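Local coordinates for membrane protein (Acinetobacter baumannii AB307-0294, PDB 5DL5), which forms an outer-membrane beta-barrel channel of the OprD porin family that probably lets small nutrients and antibiotics cross the outer membrane, at residues 133-138 with 190-195; 139-144 with 311-316. One frame throughout, in Å; residues are numbered along the deposited sequence.

Interaction 1: residues 133-138 with 190-195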
loop_
_atom_site.group_PDB
_atom_site.type_symbol
_atom_site.label_atom_id
_atom_site.label_comp_id
_atom_site.label_asym_id
_atom_site.label_seq_id
_atom_site.Cartn_x
_atom_site.Cartn_y
_atom_site.Cartn_z
ATOM N N PRO A 133 0.792 -1.455 -8.839
ATOM C CA PRO A 133 -0.275 -0.619 -8.375
ATOM C C PRO A 133 -1.661 -1.330 -8.189
ATOM O O PRO A 133 -2.543 -0.852 -7.399
ATOM C CB PRO A 133 -0.377 0.452 -9.458
ATOM C CG PRO A 133 0.982 0.579 -10.077
ATOM C CD PRO A 133 1.476 -0.856 -10.030
ATOM N N VAL A 134 -1.871 -2.329 -9.051
ATOM C CA VAL A 134 -3.146 -3.124 -9.006
ATOM C C VAL A 134 -3.127 -4.270 -8.017
ATOM O O VAL A 134 -4.229 -4.787 -7.688
ATOM C CB VAL A 134 -3.596 -3.694 -10.403
ATOM C CG1 VAL A 134 -3.961 -2.558 -11.327
ATOM C CG2 VAL A 134 -2.535 -4.601 -10.960
ATOM N N LEU A 135 -1.963 -4.596 -7.450
ATOM C CA LEU A 135 -1.848 -5.699 -6.498
ATOM C C LEU A 135 -0.650 -5.505 -5.604
ATOM O O LEU A 135 0.398 -5.988 -5.932
ATOM C CB LEU A 135 -1.659 -7.038 -7.251
ATOM C CG LEU A 135 -1.825 -8.303 -6.395
ATOM C CD1 LEU A 135 -3.286 -8.454 -6.071
ATOM C CD2 LEU A 135 -1.384 -9.547 -7.128
ATOM N N ALA A 136 -0.790 -4.654 -4.587
ATOM C CA ALA A 136 0.340 -4.153 -3.851
ATOM C C ALA A 136 0.254 -4.688 -2.369
ATOM O O ALA A 136 -0.808 -4.540 -1.672
ATOM C CB ALA A 136 0.352 -2.621 -3.872
ATOM N N SER A 137 1.362 -5.248 -1.942
ATOM C CA SER A 137 1.542 -5.654 -0.555
ATOM C C SER A 137 1.506 -4.507 0.394
ATOM O O SER A 137 2.209 -3.483 0.246
ATOM C CB SER A 137 2.884 -6.384 -0.408
ATOM O OG SER A 137 2.746 -7.651 -0.987
ATOM N N ASN A 138 0.702 -4.662 1.385
ATOM C CA ASN A 138 0.887 -3.848 2.632
ATOM C C ASN A 138 2.324 -3.758 3.104
ATOM O O ASN A 138 2.980 -4.761 3.337
ATOM C CB ASN A 138 0.150 -4.475 3.841
ATOM C CG ASN A 138 0.035 -3.496 5.041
ATOM O OD1 ASN A 138 0.063 -2.258 4.883
ATOM N ND2 ASN A 138 -0.087 -4.041 6.226
ATOM N N ALA A 190 -5.066 -14.695 -9.054
ATOM C CA ALA A 190 -4.873 -13.358 -9.574
ATOM C C ALA A 190 -3.844 -13.312 -10.719
ATOM O O ALA A 190 -2.694 -13.692 -10.498
ATOM C CB ALA A 190 -4.422 -12.444 -8.424
ATOM N N ILE A 191 -4.250 -12.876 -11.920
ATOM C CA ILE A 191 -3.391 -12.757 -13.052
ATOM C C ILE A 191 -3.144 -11.232 -13.188
ATOM O O ILE A 191 -4.124 -10.467 -13.198
ATOM C CB ILE A 191 -4.033 -13.303 -14.335
ATOM C CG1 ILE A 191 -4.322 -14.867 -14.419
ATOM C CG2 ILE A 191 -3.225 -12.974 -15.563
ATOM C CD1 ILE A 191 -3.565 -15.574 -13.463
ATOM N N VAL A 192 -1.894 -10.845 -13.381
ATOM C CA VAL A 192 -1.499 -9.456 -13.452
ATOM C C VAL A 192 -0.583 -9.227 -14.635
ATOM O O VAL A 192 0.149 -10.134 -15.087
ATOM C CB VAL A 192 -0.798 -8.909 -12.171
ATOM C CG1 VAL A 192 -1.754 -8.904 -11.026
ATOM C CG2 VAL A 192 0.481 -9.638 -11.812
ATOM N N TRP A 193 -0.656 -8.040 -15.223
ATOM C CA TRP A 193 0.263 -7.669 -16.288
ATOM C C TRP A 193 0.374 -6.177 -16.284
ATOM O O TRP A 193 -0.517 -5.460 -15.699
ATOM C CB TRP A 193 -0.248 -8.232 -17.676
ATOM C CG TRP A 193 -1.644 -7.672 -18.041
ATOM C CD1 TRP A 193 -1.903 -6.545 -18.852
ATOM C CD2 TRP A 193 -2.938 -8.122 -17.574
ATOM N NE1 TRP A 193 -3.213 -6.275 -18.833
ATOM C CE2 TRP A 193 -3.878 -7.182 -18.039
ATOM C CE3 TRP A 193 -3.359 -9.137 -16.683
ATOM C CZ2 TRP A 193 -5.282 -7.304 -17.770
ATOM C CZ3 TRP A 193 -4.675 -9.248 -16.365
ATOM C CH2 TRP A 193 -5.662 -8.353 -16.935
ATOM N N GLY A 194 1.407 -5.631 -16.934
ATOM C CA GLY A 194 1.477 -4.192 -17.098
ATOM C C GLY A 194 2.858 -3.743 -17.603
ATOM O O GLY A 194 3.749 -4.521 -17.812
ATOM N N ALA A 195 3.024 -2.457 -17.694
ATOM C CA ALA A 195 4.245 -1.914 -18.211
ATOM C C ALA A 195 4.389 -0.516 -17.624
ATOM O O ALA A 195 3.392 0.185 -17.368
ATOM C CB ALA A 195 4.205 -1.821 -19.716
#
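L135 meets V192 and A190 where a chain segment folded inside the barrel comes up against its wall, a worked example of a contact made by apolar side chains alone, chiefly through their methyl groups. The leucine leaves its backbone with CG anti to the backbone N (chi1 -167°), which carries the branch alongside the strand 190-195 rather than straight into it. Its CB already lies 4.2 Å from V192 CG1. CG is farther from the valine, and of the two terminal methyls CD1 turns off from it, whereas CD2 does the touching. CD2 sits 4.0 Å from V192 CG1, the two side chains crossing at about a right angle, and the same methyl approaches A190 CB at 4.4 Å. It therefore spans two neighbouring inward positions of the strand, while I191, between them, points away. V134 adds a second, looser touch, its CG2 standing 4.4 Å from V192 CG1, so that V192 CG1 is met by V134 as well as L135. F167 flanks L135 and V192, and L210 touches V134, A190 and V192, so the adjoining barrel strands complete a buried apolar patch. No hydrogen bond crosses here; V134 O turns instead to R218. Such dispersion contacts exclude water but impose little direction, which suggests that the course of 133-138 depends more on its polar bonds elsewhere in the chain.

Interaction 2: residues 139-144 with 311-316; sequences TGRMVP and DGFQSI. With C8E ((hydroxyethyloxy)tri(ethyloxy)octane), chain B.
Q314 holds T139 through both ends of its side-chain amide, a case of one planar group gripping two polar atoms of a single residue. Its OE1 accepts the backbone N-H of T139, N to OE1 2.8 Å and nearly straight at 172°, although the donor stands 40° above the carbonyl plane. Its NE2 donates to T139 OG1 at 3.1 Å, and that partner lies in the amide plane. With OG1 of T139 between the backbone N and the carbonyl carbon (chi1 65°), hydroxyl and N-H both come within range of the amide, and the paired bonds fix its rotation. Beside this grip, the edge of the F313 ring stands over one face of the R141 guanidinium, CE2 lying 4.1 Å from NH2 and offset toward the group's rim. In the second shell, R141 NH1 donates to G140 O at 3.0 Å and NE to N92 O, bonds that hold the guanidinium in place. C20 of a bound detergent molecule approaches R141 NH2 obliquely at 3.4 Å, a contact with carbon and no hydrogen bond; the detergent makes its hydrogen bonds with others, R420 among them. F313 and Q314 are the two middle residues of a type I turn, G312 to S315, steadied by S315 OG donating to D311 O at 2.9 Å. Farther out, M142, V143 and P144 pack on strands 50-62 and 70-83, while D311 makes a salt bridge with R218 of strand 216-229, so the contact joins two loops inside the barrel to separate parts of its wall.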
loop_
_atom_site.group_PDB
_atom_site.type_symbol
_atom_site.label_atom_id
_atom_site.label_comp_id
_atom_site.label_asym_id
_atom_site.label_seq_id
_atom_site.Cartn_x
_atom_site.Cartn_y
_atom_site.Cartn_z
ATOM N N THR A 139 2.803 -2.561 3.278
ATOM C CA THR A 139 4.021 -2.368 3.987
ATOM C C THR A 139 3.831 -1.222 5.006
ATOM O O THR A 139 4.828 -0.728 5.482
ATOM C CB THR A 139 5.215 -1.999 3.038
ATOM O OG1 THR A 139 4.926 -0.752 2.453
ATOM C CG2 THR A 139 5.432 -3.058 1.863
ATOM N N GLY A 140 2.605 -0.839 5.379
ATOM C CA GLY A 140 2.423 0.323 6.336
ATOM C C GLY A 140 2.012 -0.095 7.767
ATOM O O GLY A 140 1.417 0.711 8.512
ATOM N N ARG A 141 2.168 -1.374 8.094
ATOM C CA ARG A 141 1.840 -1.914 9.459
ATOM C C ARG A 141 3.080 -2.552 10.033
ATOM O O ARG A 141 4.179 -1.964 9.866
ATOM C CB ARG A 141 0.566 -2.828 9.513
ATOM C CG ARG A 141 -0.692 -2.105 9.049
ATOM C CD ARG A 141 -1.137 -0.963 9.938
ATOM N NE ARG A 141 -2.415 -0.434 9.455
ATOM C CZ ARG A 141 -2.552 0.458 8.479
ATOM N NH1 ARG A 141 -1.485 0.953 7.862
ATOM N NH2 ARG A 141 -3.776 0.831 8.075
ATOM N N MET A 142 2.991 -3.709 10.687
ATOM C CA MET A 142 4.229 -4.258 11.311
ATOM C C MET A 142 5.138 -5.004 10.340
ATOM O O MET A 142 6.390 -4.895 10.405
ATOM C CB MET A 142 3.929 -5.128 12.474
ATOM C CG MET A 142 3.323 -4.441 13.663
ATOM S SD MET A 142 4.271 -3.108 14.403
ATOM C CE MET A 142 5.868 -3.912 14.654
ATOM N N VAL A 143 4.497 -5.766 9.489
ATOM C CA VAL A 143 5.177 -6.697 8.610
ATOM C C VAL A 143 4.506 -6.675 7.207
ATOM O O VAL A 143 3.349 -6.390 7.084
ATOM C CB VAL A 143 5.188 -8.151 9.182
ATOM C CG1 VAL A 143 6.025 -8.197 10.441
ATOM C CG2 VAL A 143 3.790 -8.662 9.538
ATOM N N PRO A 144 5.241 -7.133 6.183
ATOM C CA PRO A 144 4.687 -7.071 4.798
ATOM C C PRO A 144 3.728 -8.141 4.506
ATOM O O PRO A 144 3.732 -9.236 5.062
ATOM C CB PRO A 144 5.930 -7.077 3.884
ATOM C CG PRO A 144 7.109 -7.476 4.788
ATOM C CD PRO A 144 6.681 -7.449 6.225
ATOM N N ASP A 311 -6.819 -8.691 -2.817
ATOM C CA ASP A 311 -6.417 -7.858 -3.916
ATOM C C ASP A 311 -5.359 -6.820 -3.549
ATOM O O ASP A 311 -5.190 -5.885 -4.302
ATOM C CB ASP A 311 -7.673 -7.172 -4.610
ATOM C CG ASP A 311 -8.485 -6.353 -3.656
ATOM O OD1 ASP A 311 -8.766 -6.818 -2.492
ATOM O OD2 ASP A 311 -8.861 -5.194 -4.002
ATOM N N GLY A 312 -4.680 -7.009 -2.414
ATOM C CA GLY A 312 -3.637 -6.140 -2.061
ATOM C C GLY A 312 -4.151 -5.048 -1.153
ATOM O O GLY A 312 -4.931 -4.183 -1.581
ATOM N N PHE A 313 -3.659 -5.083 0.097
ATOM C CA PHE A 313 -3.974 -4.064 1.053
ATOM C C PHE A 313 -3.422 -2.664 0.725
ATOM O O PHE A 313 -3.817 -1.711 1.291
ATOM C CB PHE A 313 -3.508 -4.586 2.429
ATOM C CG PHE A 313 -3.977 -3.782 3.589
ATOM C CD1 PHE A 313 -5.190 -4.033 4.124
ATOM C CD2 PHE A 313 -3.216 -2.780 4.096
ATOM C CE1 PHE A 313 -5.660 -3.302 5.200
ATOM C CE2 PHE A 313 -3.640 -2.066 5.207
ATOM C CZ PHE A 313 -4.857 -2.342 5.752
ATOM N N GLN A 314 -2.426 -2.508 -0.142
ATOM C CA GLN A 314 -1.854 -1.264 -0.440
ATOM C C GLN A 314 -2.174 -0.865 -1.891
ATOM O O GLN A 314 -1.481 -0.009 -2.461
ATOM C CB GLN A 314 -0.322 -1.349 -0.235
ATOM C CG GLN A 314 0.351 -0.017 -0.002
ATOM C CD GLN A 314 1.561 -0.198 0.912
ATOM O OE1 GLN A 314 1.429 -0.483 2.057
ATOM N NE2 GLN A 314 2.741 -0.135 0.350
ATOM N N SER A 315 -3.200 -1.473 -2.511
ATOM C CA SER A 315 -3.500 -1.218 -3.927
ATOM C C SER A 315 -4.255 0.145 -4.089
ATOM O O SER A 315 -5.374 0.185 -4.560
ATOM C CB SER A 315 -4.315 -2.357 -4.523
ATOM O OG SER A 315 -3.555 -3.530 -4.471
ATOM N N ILE A 316 -3.626 1.242 -3.675
ATOM C CA ILE A 316 -4.298 2.557 -3.495
ATOM C C ILE A 316 -3.269 3.616 -3.876
ATOM O O ILE A 316 -2.874 4.371 -3.025
ATOM C CB ILE A 316 -4.944 2.644 -2.103
ATOM C CG1 ILE A 316 -5.654 3.950 -1.795
ATOM C CG2 ILE A 316 -3.996 2.598 -0.953
ATOM C CD1 ILE A 316 -6.925 4.238 -2.478
HETATM C C6 C8E B . -9.892 -7.252 12.055
HETATM C C7 C8E B . -9.211 -6.091 12.835
HETATM C C8 C8E B . -10.132 -4.928 13.276
HETATM O O9 C8E B . -9.504 -3.595 13.259
HETATM C C10 C8E B . -10.276 -2.772 12.391
HETATM C C11 C8E B . -9.810 -2.962 10.936
HETATM O O12 C8E B . -10.175 -1.868 10.124
HETATM C C13 C8E B . -9.611 -0.589 10.449
HETATM C C14 C8E B . -8.371 -0.331 9.635
HETATM O O15 C8E B . -8.353 0.930 8.972
HETATM C C16 C8E B . -9.439 1.276 8.100
HETATM C C17 C8E B . -8.790 2.125 7.008
HETATM O O18 C8E B . -7.634 2.764 7.630
HETATM C C19 C8E B . -6.487 2.901 6.780
HETATM C C20 C8E B . -5.432 3.708 7.517
HETATM O O21 C8E B . -4.298 4.204 6.749
#

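In the fold
From the N terminus, the chain builds the first barrel strands and then enters 133-138 and 139-144, which follow one another directly. Interaction 1 closes a loop of 51 intervening residues when strand 190-200 arrives, tying the inward-folded segment to the wall. Interaction 2 closes much later, across 166 residues, when the loop between strands 289-300 and 332-341 returns to 139-144. The segments alternate, so the two closures cross rather than nest. Their centres lie 12 Å apart, yet they touch: A136 bonds through N to S315 OG and through O to Q314 N. Together they join two loops inside the barrel and one wall strand, an arrangement consistent with the constricted channels of OprD-family porins.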